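Local coordinates for protein peroxisomal acyl-coenzyme A oxidase 1 (Arabidopsis thaliana, PDB 1W07) that oxidises long- and medium-chain acyl-CoAs to 2-trans-enoyl-CoAs in peroxisomal beta-oxidation, using FAD and passing the electrons to oxygen to give hydrogen peroxide, at residues Y283-I288 with A375-L380; L296-C301 with P411-V416; L383-T388 with P419-E424. The protein carries 1 engineered substitution. One frame throughout, in Å; residues are numbered along the deposited sequence. Where two conformers were deposited one is given.

Contact 1 of 3, residues Y283-I288 with A375-L380; sequences YVRQTI and ACTAGL
Thr-377 OG1 is hydrogen-bonded within its own helix, sharing its one proton between the carbonyl oxygens of His-374, its strongest polar partner, and Ala-373; across the contact it faces the guanidinium group of Arg-285. Its torsion, chi1 54°, sets the hydroxyl between the backbone N and the carbonyl carbon, where it can turn back to those carbonyls. OG1 lies in the guanidinium plane, at its edge, yet NH1 of Arg-285 stays 3.7 Å from OG1 of Thr-377, too far for a hydrogen bond. The arginine chain runs extended from CG to NE and crosses the threonine side chain at about a right angle. At its end NH1 of Arg-285 comes to 3.4 Å from CB of Ala-378, with CZ of Arg-285 4.0 Å from the same methyl. Alanine suits this place: its single methyl fits closely beside the end of the arginine. Helices 278-309 and 370-398 belong to the C-terminal helical bundle of the acyl-CoA dehydrogenase fold, and here they run close, CA of Arg-285 being 6.3 Å from CA of Thr-377. Leu-430 of helix 427-443 packs on both Arg-285 and Ala-378. NE of Arg-285 also makes a long, weak ion pair with Glu-424, the presumed proton acceptor, which places this arginine beside the active site.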
loop_
_atom_site.group_PDB
_atom_site.type_symbol
_atom_site.label_atom_id
_atom_site.label_comp_id
_atom_site.label_asym_id
_atom_site.label_seq_id
_atom_site.Cartn_x
_atom_site.Cartn_y
_atom_site.Cartn_z
ATOM N N TYR B 283 23.455 1.249 -14.542
ATOM C CA TYR B 283 22.555 1.853 -15.509
ATOM C C TYR B 283 21.121 1.453 -15.201
ATOM O O TYR B 283 20.249 2.304 -15.074
ATOM C CB TYR B 283 22.924 1.397 -16.921
ATOM C CG TYR B 283 22.112 2.055 -18.006
ATOM C CD1 TYR B 283 22.186 3.434 -18.220
ATOM C CD2 TYR B 283 21.287 1.300 -18.839
ATOM C CE1 TYR B 283 21.462 4.041 -19.241
ATOM C CE2 TYR B 283 20.561 1.898 -19.863
ATOM C CZ TYR B 283 20.653 3.266 -20.058
ATOM O OH TYR B 283 19.946 3.857 -21.081
ATOM N N VAL B 284 20.888 0.152 -15.081
ATOM C CA VAL B 284 19.553 -0.358 -14.793
ATOM C C VAL B 284 19.004 0.264 -13.508
ATOM O O VAL B 284 17.829 0.627 -13.432
ATOM C CB VAL B 284 19.563 -1.888 -14.644
ATOM C CG1 VAL B 284 18.156 -2.399 -14.428
ATOM C CG2 VAL B 284 20.176 -2.528 -15.886
ATOM N N ARG B 285 19.864 0.394 -12.503
ATOM C CA ARG B 285 19.464 0.971 -11.231
ATOM C C ARG B 285 19.217 2.461 -11.367
ATOM O O ARG B 285 18.409 3.044 -10.639
ATOM C CB ARG B 285 20.538 0.698 -10.182
ATOM C CG ARG B 285 20.663 -0.770 -9.821
ATOM C CD ARG B 285 21.771 -0.977 -8.820
ATOM N NE ARG B 285 21.759 -2.324 -8.260
ATOM C CZ ARG B 285 22.641 -2.750 -7.362
ATOM N NH1 ARG B 285 23.604 -1.936 -6.941
ATOM N NH2 ARG B 285 22.554 -3.976 -6.878
ATOM N N GLN B 286 19.915 3.076 -12.313
ATOM C CA GLN B 286 19.769 4.502 -12.567
ATOM C C GLN B 286 18.415 4.741 -13.217
ATOM O O GLN B 286 17.732 5.721 -12.909
ATOM C CB GLN B 286 20.905 4.989 -13.487
ATOM C CG GLN B 286 20.929 6.491 -13.758
ATOM C CD GLN B 286 19.831 6.940 -14.708
ATOM O OE1 GLN B 286 19.570 6.294 -15.721
ATOM N NE2 GLN B 286 19.199 8.067 -14.397
ATOM N N THR B 287 18.031 3.835 -14.114
ATOM C CA THR B 287 16.748 3.943 -14.800
ATOM C C THR B 287 15.620 3.748 -13.783
ATOM O O THR B 287 14.583 4.402 -13.873
ATOM C CB THR B 287 16.609 2.894 -15.935
ATOM O OG1 THR B 287 16.500 1.578 -15.378
ATOM C CG2 THR B 287 17.825 2.940 -16.852
ATOM N N ILE B 288 15.829 2.856 -12.814
ATOM C CA ILE B 288 14.833 2.602 -11.770
ATOM C C ILE B 288 14.624 3.873 -10.930
ATOM O O ILE B 288 13.498 4.286 -10.666
ATOM C CB ILE B 288 15.287 1.419 -10.866
ATOM C CG1 ILE B 288 15.276 0.118 -11.674
ATOM C CG2 ILE B 288 14.385 1.282 -9.645
ATOM C CD1 ILE B 288 15.888 -1.043 -10.940
ATOM N N ALA B 375 27.385 1.459 -3.867
ATOM C CA ALA B 375 26.663 1.730 -2.632
ATOM C C ALA B 375 25.562 2.753 -2.872
ATOM O O ALA B 375 24.402 2.512 -2.542
ATOM C CB ALA B 375 27.629 2.241 -1.562
ATOM N N CYS B 376 25.936 3.904 -3.445
ATOM C CA CYS B 376 24.976 4.967 -3.744
ATOM C C CYS B 376 23.832 4.459 -4.594
ATOM O O CYS B 376 22.657 4.644 -4.257
ATOM C CB CYS B 376 25.666 6.118 -4.500
ATOM S SG CYS B 376 26.794 7.128 -3.530
ATOM N N THR B 377 24.166 3.815 -5.715
ATOM C CA THR B 377 23.154 3.298 -6.618
ATOM C C THR B 377 22.218 2.318 -5.911
ATOM O O THR B 377 21.008 2.475 -5.979
ATOM C CB THR B 377 23.768 2.596 -7.837
ATOM O OG1 THR B 377 24.686 1.583 -7.409
ATOM C CG2 THR B 377 24.495 3.591 -8.692
ATOM N N ALA B 378 22.775 1.321 -5.222
ATOM C CA ALA B 378 21.952 0.339 -4.525
ATOM C C ALA B 378 21.037 0.988 -3.485
ATOM O O ALA B 378 19.835 0.693 -3.413
ATOM C CB ALA B 378 22.836 -0.736 -3.857
ATOM N N GLY B 379 21.625 1.874 -2.685
ATOM C CA GLY B 379 20.877 2.561 -1.646
ATOM C C GLY B 379 19.807 3.495 -2.169
ATOM O O GLY B 379 18.702 3.565 -1.616
ATOM N N LEU B 380 20.130 4.217 -3.237
ATOM C CA LEU B 380 19.168 5.145 -3.820
ATOM C C LEU B 380 18.036 4.393 -4.474
ATOM O O LEU B 380 16.901 4.838 -4.433
ATOM C CB LEU B 380 19.852 6.060 -4.840
ATOM C CG LEU B 380 20.815 7.109 -4.268
ATOM C CD1 LEU B 380 21.426 7.943 -5.401
ATOM C CD2 LEU B 380 20.050 7.982 -3.277
#

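Contact 2 of 3, residues L296-C301 with P411-V416; sequences LSRAVC and PELFAV
Arg-298 meets Leu-413 at both ends of its side chain. At the start, CB of Arg-298 rests 3.9 Å from CD2 of Leu-413. CG then leads away from the leucine and CD begins the return toward CD1, a bend at chi3 (68°) folding the far end back over that methyl. NE of Arg-298 is 4.1 Å from CD1 of Leu-413, NH1 of Arg-298 is equally near it, and CZ of Arg-298 is 4.0 Å from the same CD1, which sits over one face of the guanidinium group, displaced toward its rim. The methyl thus meets a flat face, while the N-H groups, which point outward in the guanidinium plane, remain available to polar partners. NH2 forms a salt bridge with Asp-94, and the group also makes a cation-pi contact with Tyr-613. Helix 278-309, one of the long helices of the C-terminal helical domain of the acyl-CoA dehydrogenase fold, is joined in this way to the short helix 410-417. The other branch of Leu-413 works on the backbone side: CD2 of Leu-413 lies 3.8 Å from N of Ala-299 and 3.9 Å from CB of Ala-299. With CG anti to the backbone N (chi1 -178°), the leucine reaches across from its helix. A branched aliphatic residue fits because CD1 takes the guanidinium face while CD2 sits between CB of Arg-298 and Ala-299, whose small side chain leaves room for it. The CA atoms of Ala-299 and Leu-413 are still 7.7 Å apart, so the backbones stay separate and the leucine side chain bridges the gap, reaching the backbone of 296-301. Ala-299 also packs on Cys-395 of helix 370-398, and the carbonyl oxygen of Ala-415 is hydrogen-bonded to Tyr-404 of the second subunit.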
loop_
_atom_site.group_PDB
_atom_site.type_symbol
_atom_site.label_atom_id
_atom_site.label_comp_id
_atom_site.label_asym_id
_atom_site.label_seq_id
_atom_site.Cartn_x
_atom_site.Cartn_y
_atom_site.Cartn_z
ATOM N N LEU B 296 5.988 8.615 -9.077
ATOM C CA LEU B 296 5.555 9.431 -7.948
ATOM C C LEU B 296 4.856 10.694 -8.403
ATOM O O LEU B 296 3.794 11.036 -7.877
ATOM C CB LEU B 296 6.738 9.770 -7.030
ATOM C CG LEU B 296 6.412 10.530 -5.741
ATOM C CD1 LEU B 296 5.329 9.792 -4.961
ATOM C CD2 LEU B 296 7.672 10.688 -4.888
ATOM N N SER B 297 5.442 11.383 -9.377
ATOM C CA SER B 297 4.855 12.611 -9.915
ATOM C C SER B 297 3.464 12.345 -10.492
ATOM O O SER B 297 2.595 13.213 -10.419
ATOM C CB SER B 297 5.742 13.201 -11.017
ATOM O OG SER B 297 5.873 12.321 -12.131
ATOM N N ARG B 298 3.232 11.162 -11.065
ATOM C CA ARG B 298 1.912 10.891 -11.638
ATOM C C ARG B 298 0.893 10.858 -10.507
ATOM O O ARG B 298 -0.158 11.506 -10.593
ATOM C CB ARG B 298 1.878 9.553 -12.383
ATOM C CG ARG B 298 2.677 9.520 -13.688
ATOM C CD ARG B 298 2.778 8.089 -14.255
ATOM N NE ARG B 298 1.489 7.590 -14.717
ATOM C CZ ARG B 298 1.316 6.470 -15.414
ATOM N NH1 ARG B 298 2.351 5.694 -15.719
ATOM N NH2 ARG B 298 0.103 6.138 -15.853
ATOM N N ALA B 299 1.208 10.105 -9.448
ATOM C CA ALA B 299 0.313 9.978 -8.311
ATOM C C ALA B 299 0.063 11.327 -7.645
ATOM O O ALA B 299 -1.078 11.671 -7.352
ATOM C CB ALA B 299 0.888 8.962 -7.287
ATOM N N VAL B 300 1.127 12.089 -7.411
ATOM C CA VAL B 300 1.023 13.419 -6.782
ATOM C C VAL B 300 0.188 14.388 -7.650
ATOM O O VAL B 300 -0.572 15.207 -7.120
ATOM C CB VAL B 300 2.434 14.025 -6.543
ATOM C CG1 VAL B 300 2.339 15.520 -6.177
ATOM C CG2 VAL B 300 3.143 13.225 -5.429
ATOM N N CYS B 301 0.333 14.301 -8.969
ATOM C CA CYS B 301 -0.424 15.166 -9.872
ATOM C C CYS B 301 -1.915 14.880 -9.670
ATOM O O CYS B 301 -2.724 15.797 -9.555
ATOM C CB CYS B 301 -0.022 14.869 -11.316
ATOM S SG CYS B 301 -0.902 15.806 -12.604
ATOM N N PRO B 411 -5.090 3.034 -8.156
ATOM C CA PRO B 411 -4.994 1.600 -7.810
ATOM C C PRO B 411 -4.047 0.868 -8.766
ATOM O O PRO B 411 -3.131 0.158 -8.337
ATOM C CB PRO B 411 -6.439 1.124 -7.955
ATOM C CG PRO B 411 -7.245 2.348 -7.583
ATOM C CD PRO B 411 -6.490 3.466 -8.272
ATOM N N GLU B 412 -4.248 1.037 -10.070
ATOM C CA GLU B 412 -3.376 0.362 -11.012
ATOM C C GLU B 412 -1.933 0.879 -10.930
ATOM O O GLU B 412 -0.981 0.095 -11.022
ATOM C CB GLU B 412 -3.897 0.512 -12.445
ATOM C CG GLU B 412 -3.079 -0.315 -13.441
ATOM C CD GLU B 412 -3.443 -0.039 -14.886
ATOM O OE1 GLU B 412 -3.735 1.130 -15.219
ATOM O OE2 GLU B 412 -3.404 -0.983 -15.698
ATOM N N LEU B 413 -1.754 2.186 -10.752
ATOM C CA LEU B 413 -0.413 2.738 -10.689
ATOM C C LEU B 413 0.406 2.118 -9.549
ATOM O O LEU B 413 1.590 1.809 -9.707
ATOM C CB LEU B 413 -0.483 4.260 -10.538
ATOM C CG LEU B 413 0.870 4.994 -10.496
ATOM C CD1 LEU B 413 1.634 4.753 -11.801
ATOM C CD2 LEU B 413 0.640 6.488 -10.260
ATOM N N PHE B 414 -0.227 1.925 -8.400
ATOM C CA PHE B 414 0.438 1.328 -7.255
ATOM C C PHE B 414 0.816 -0.118 -7.568
ATOM O O PHE B 414 1.966 -0.548 -7.369
ATOM C CB PHE B 414 -0.490 1.351 -6.036
ATOM C CG PHE B 414 0.108 0.704 -4.806
ATOM C CD1 PHE B 414 1.168 1.302 -4.130
ATOM C CD2 PHE B 414 -0.376 -0.509 -4.338
ATOM C CE1 PHE B 414 1.744 0.708 -3.011
ATOM C CE2 PHE B 414 0.194 -1.123 -3.208
ATOM C CZ PHE B 414 1.256 -0.514 -2.544
ATOM N N ALA B 415 -0.151 -0.876 -8.059
ATOM C CA ALA B 415 0.090 -2.277 -8.380
ATOM C C ALA B 415 1.180 -2.432 -9.445
ATOM O O ALA B 415 2.061 -3.280 -9.314
ATOM C CB ALA B 415 -1.217 -2.924 -8.845
ATOM N N VAL B 416 1.150 -1.609 -10.487
ATOM C CA VAL B 416 2.153 -1.740 -11.534
ATOM C C VAL B 416 3.540 -1.285 -11.065
ATOM O O VAL B 416 4.566 -1.797 -11.538
ATOM C CB VAL B 416 1.739 -0.955 -12.805
ATOM C CG1 VAL B 416 1.992 0.541 -12.626
ATOM C CG2 VAL B 416 2.477 -1.508 -14.012
#

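Contact 3 of 3, residues L383-T388 with P419-E424; sequences LTTTAT and PACTYE. With FAD (flavin-adenine dinucleotide), chain I.
Thr-385 turns its methyl CG2 to Ala-420, 3.6 Å from O of Ala-420 and 3.8 Å from CB of Ala-420; chi1 of 55° sets OG1 between the backbone N and the carbonyl carbon and leaves CG2 beside the N, facing the turn. Cys-421 leans in beside it, its small polarisable SG 3.5 Å from O of Thr-385. On its far side the 419-424 turn meets the cofactor: OG1 of Thr-422, an FAD-binding residue, is hydrogen-bonded to O4' of FAD at 2.8 Å, N of Glu-424 makes a weak bond to O2', and CB of Pro-419 lies 3.7 Å from the flavin methyl C7M. Arg-310 and Gln-330 of the second subunit also bond FAD. Further out, NZ of Lys-381 holds the carbonyls of Ala-420 and Tyr-423, while the Thr-385 hydroxyl bonds to O of Lys-381 and ND2 of Asn-427. Replacing Thr-385 with an alanine would remove both branches and would probably leave Asn-427 short of an acceptor and open a gap beside Ala-420. Packing and lysine bonds toward the helix, with one good and one weak bond toward FAD, are consistent with holding the segment that bears Glu-424, the inferred proton acceptor.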
loop_
_atom_site.group_PDB
_atom_site.type_symbol
_atom_site.label_atom_id
_atom_site.label_comp_id
_atom_site.label_asym_id
_atom_site.label_seq_id
_atom_site.Cartn_x
_atom_site.Cartn_y
_atom_site.Cartn_z
ATOM N N LEU B 383 15.925 3.389 -1.510
ATOM C CA LEU B 383 15.267 4.530 -0.907
ATOM C C LEU B 383 14.117 5.091 -1.741
ATOM O O LEU B 383 13.001 5.216 -1.258
ATOM C CB LEU B 383 16.287 5.638 -0.627
ATOM C CG LEU B 383 15.789 6.765 0.292
ATOM C CD1 LEU B 383 15.945 6.322 1.740
ATOM C CD2 LEU B 383 16.585 8.039 0.054
ATOM N N THR B 384 14.391 5.416 -3.000
ATOM C CA THR B 384 13.384 5.993 -3.891
ATOM C C THR B 384 12.209 5.078 -4.210
ATOM O O THR B 384 11.057 5.540 -4.257
ATOM C CB THR B 384 14.011 6.490 -5.213
ATOM O OG1 THR B 384 14.567 5.384 -5.942
ATOM C CG2 THR B 384 15.128 7.487 -4.918
ATOM N N THR B 385 12.474 3.788 -4.437
ATOM C CA THR B 385 11.386 2.868 -4.762
ATOM C C THR B 385 10.467 2.675 -3.583
ATOM O O THR B 385 9.253 2.637 -3.741
ATOM C CB THR B 385 11.896 1.489 -5.228
ATOM O OG1 THR B 385 12.774 0.935 -4.244
ATOM C CG2 THR B 385 12.626 1.619 -6.538
ATOM N N THR B 386 11.046 2.534 -2.395
ATOM C CA THR B 386 10.263 2.360 -1.181
ATOM C C THR B 386 9.428 3.620 -0.974
ATOM O O THR B 386 8.208 3.550 -0.793
ATOM C CB THR B 386 11.207 2.125 0.033
ATOM O OG1 THR B 386 11.867 0.864 -0.143
ATOM C CG2 THR B 386 10.430 2.139 1.361
ATOM N N ALA B 387 10.064 4.785 -1.018
ATOM C CA ALA B 387 9.327 6.035 -0.791
ATOM C C ALA B 387 8.235 6.248 -1.829
ATOM O O ALA B 387 7.152 6.731 -1.495
ATOM C CB ALA B 387 10.281 7.231 -0.794
ATOM N N THR B 388 8.511 5.873 -3.078
ATOM C CA THR B 388 7.551 6.063 -4.170
ATOM C C THR B 388 6.341 5.153 -4.041
ATOM O O THR B 388 5.201 5.610 -4.186
ATOM C CB THR B 388 8.241 5.871 -5.541
ATOM O OG1 THR B 388 9.262 6.867 -5.677
ATOM C CG2 THR B 388 7.235 6.008 -6.707
ATOM N N PRO B 419 6.480 -3.662 -7.961
ATOM C CA PRO B 419 7.553 -4.633 -8.238
ATOM C C PRO B 419 8.931 -3.952 -8.132
ATOM O O PRO B 419 9.954 -4.622 -7.947
ATOM C CB PRO B 419 7.250 -5.071 -9.658
ATOM C CG PRO B 419 5.771 -4.997 -9.723
ATOM C CD PRO B 419 5.471 -3.696 -9.036
ATOM N N ALA B 420 8.957 -2.632 -8.266
ATOM C CA ALA B 420 10.204 -1.867 -8.193
ATOM C C ALA B 420 10.943 -2.106 -6.869
ATOM O O ALA B 420 12.164 -1.960 -6.796
ATOM C CB ALA B 420 9.920 -0.374 -8.372
ATOM N N CYS B 421 10.207 -2.470 -5.825
ATOM C CA CYS B 421 10.834 -2.722 -4.537
ATOM C C CYS B 421 11.432 -4.117 -4.434
ATOM O O CYS B 421 12.083 -4.436 -3.439
ATOM C CB CYS B 421 9.833 -2.515 -3.408
ATOM S SG CYS B 421 9.186 -0.838 -3.353
ATOM N N THR B 422 11.213 -4.952 -5.449
ATOM C CA THR B 422 11.758 -6.301 -5.395
ATOM C C THR B 422 12.680 -6.657 -6.554
ATOM O O THR B 422 13.710 -7.299 -6.353
ATOM C CB THR B 422 10.635 -7.369 -5.291
ATOM O OG1 THR B 422 11.223 -8.668 -5.138
ATOM C CG2 THR B 422 9.763 -7.351 -6.540
ATOM N N TYR B 423 12.328 -6.252 -7.768
ATOM C CA TYR B 423 13.185 -6.583 -8.897
ATOM C C TYR B 423 14.488 -5.814 -8.795
ATOM O O TYR B 423 14.527 -4.724 -8.230
ATOM C CB TYR B 423 12.478 -6.340 -10.246
ATOM C CG TYR B 423 12.127 -4.911 -10.583
ATOM C CD1 TYR B 423 13.108 -3.918 -10.638
ATOM C CD2 TYR B 423 10.816 -4.562 -10.918
ATOM C CE1 TYR B 423 12.788 -2.616 -11.020
ATOM C CE2 TYR B 423 10.493 -3.260 -11.307
ATOM C CZ TYR B 423 11.483 -2.296 -11.354
ATOM O OH TYR B 423 11.173 -1.004 -11.723
ATOM N N GLU B 424 15.549 -6.400 -9.344
ATOM C CA GLU B 424 16.888 -5.821 -9.294
ATOM C C GLU B 424 17.420 -5.858 -7.867
ATOM O O GLU B 424 18.315 -5.095 -7.505
ATOM C CB GLU B 424 16.892 -4.381 -9.815
ATOM C CG GLU B 424 17.291 -4.277 -11.274
ATOM C CD GLU B 424 18.654 -4.885 -11.535
ATOM O OE1 GLU B 424 19.637 -4.440 -10.902
ATOM O OE2 GLU B 424 18.747 -5.809 -12.372
HETATM P PA FAD I . 13.956 -12.635 -1.181
HETATM O O1A FAD I . 15.281 -12.081 -1.536
HETATM O O2A FAD I . 13.840 -14.097 -0.997
HETATM O O5B FAD I . 13.430 -11.879 0.137
HETATM C C5B FAD I . 12.215 -12.272 0.779
HETATM C C4B FAD I . 12.144 -11.663 2.183
HETATM O O4B FAD I . 13.312 -12.101 2.902
HETATM C C3B FAD I . 12.210 -10.134 2.126
HETATM O O3B FAD I . 11.581 -9.582 3.285
HETATM C C2B FAD I . 13.715 -9.878 2.158
HETATM O O2B FAD I . 13.988 -8.608 2.754
HETATM C C1B FAD I . 14.160 -10.965 3.141
HETATM N N9A FAD I . 15.588 -11.310 2.945
HETATM C C8A FAD I . 16.090 -12.061 1.964
HETATM N N7A FAD I . 17.413 -12.153 2.104
HETATM C C5A FAD I . 17.759 -11.452 3.177
HETATM C C6A FAD I . 18.969 -11.198 3.811
HETATM N N6A FAD I . 20.119 -11.624 3.299
HETATM N N1A FAD I . 18.963 -10.428 4.980
HETATM C C2A FAD I . 17.756 -9.928 5.478
HETATM N N3A FAD I . 16.626 -10.181 4.841
HETATM C C4A FAD I . 16.596 -10.921 3.719
HETATM N N1 FAD I . 13.829 -11.941 -12.593
HETATM C C2 FAD I . 14.507 -12.206 -13.789
HETATM O O2 FAD I . 15.504 -12.925 -13.784
HETATM N N3 FAD I . 14.027 -11.653 -14.986
HETATM C C4 FAD I . 12.879 -10.851 -14.982
HETATM O O4 FAD I . 12.487 -10.344 -16.034
HETATM C C4X FAD I . 12.199 -10.613 -13.791
HETATM N N5 FAD I . 11.003 -9.879 -13.781
HETATM C C5X FAD I . 10.302 -9.649 -12.594
HETATM C C6 FAD I . 9.064 -9.018 -12.624
HETATM C C7 FAD I . 8.314 -8.892 -11.461
HETATM C C7M FAD I . 6.950 -8.206 -11.538
HETATM C C8 FAD I . 8.810 -9.396 -10.253
HETATM C C8M FAD I . 8.006 -9.270 -8.958
HETATM C C9 FAD I . 10.053 -10.016 -10.228
HETATM C C9A FAD I . 10.809 -10.149 -11.388
HETATM N N10 FAD I . 12.031 -10.835 -11.389
HETATM C C10 FAD I . 12.674 -11.146 -12.600
HETATM C "C1'" FAD I . 12.619 -11.353 -10.128
HETATM C "C2'" FAD I . 13.267 -10.208 -9.345
HETATM O "O2'" FAD I . 14.210 -9.523 -10.172
HETATM C "C3'" FAD I . 13.955 -10.641 -8.046
HETATM O "O3'" FAD I . 14.958 -11.618 -8.338
HETATM C "C4'" FAD I . 12.977 -11.230 -7.027
HETATM O "O4'" FAD I . 11.704 -10.581 -7.088
HETATM C "C5'" FAD I . 13.567 -11.079 -5.625
HETATM O "O5'" FAD I . 12.607 -11.454 -4.638
HETATM P P FAD I . 12.807 -12.781 -3.756
HETATM O O1P FAD I . 11.579 -13.589 -3.911
HETATM O O2P FAD I . 14.111 -13.391 -4.101
HETATM O O3P FAD I . 12.869 -12.172 -2.271
#

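Overall arrangement
All three contacts lie within one helical domain. Contacts 1 and 3 share helix 370-398 and their centres are about 10 Å apart; they touch where CD1 of Ile-288 comes to 3.5 Å from CE1 of Tyr-423 and from CG of Glu-424. Contact 1 thereby packs against Glu-424, the inferred proton acceptor, which lies in contact 3. Contact 2, sharing helix 278-309 with contact 1, lies about 21 Å from it between centres, and about 13 Å from contact 3, which it meets at N of Leu-296 and CG2 of Thr-388, 3.7 Å apart. The side chains of Arg-285 and Ala-299 are about 11 and 14 Å from a bound FAD. Contacts 2 and 3 both border the second subunit.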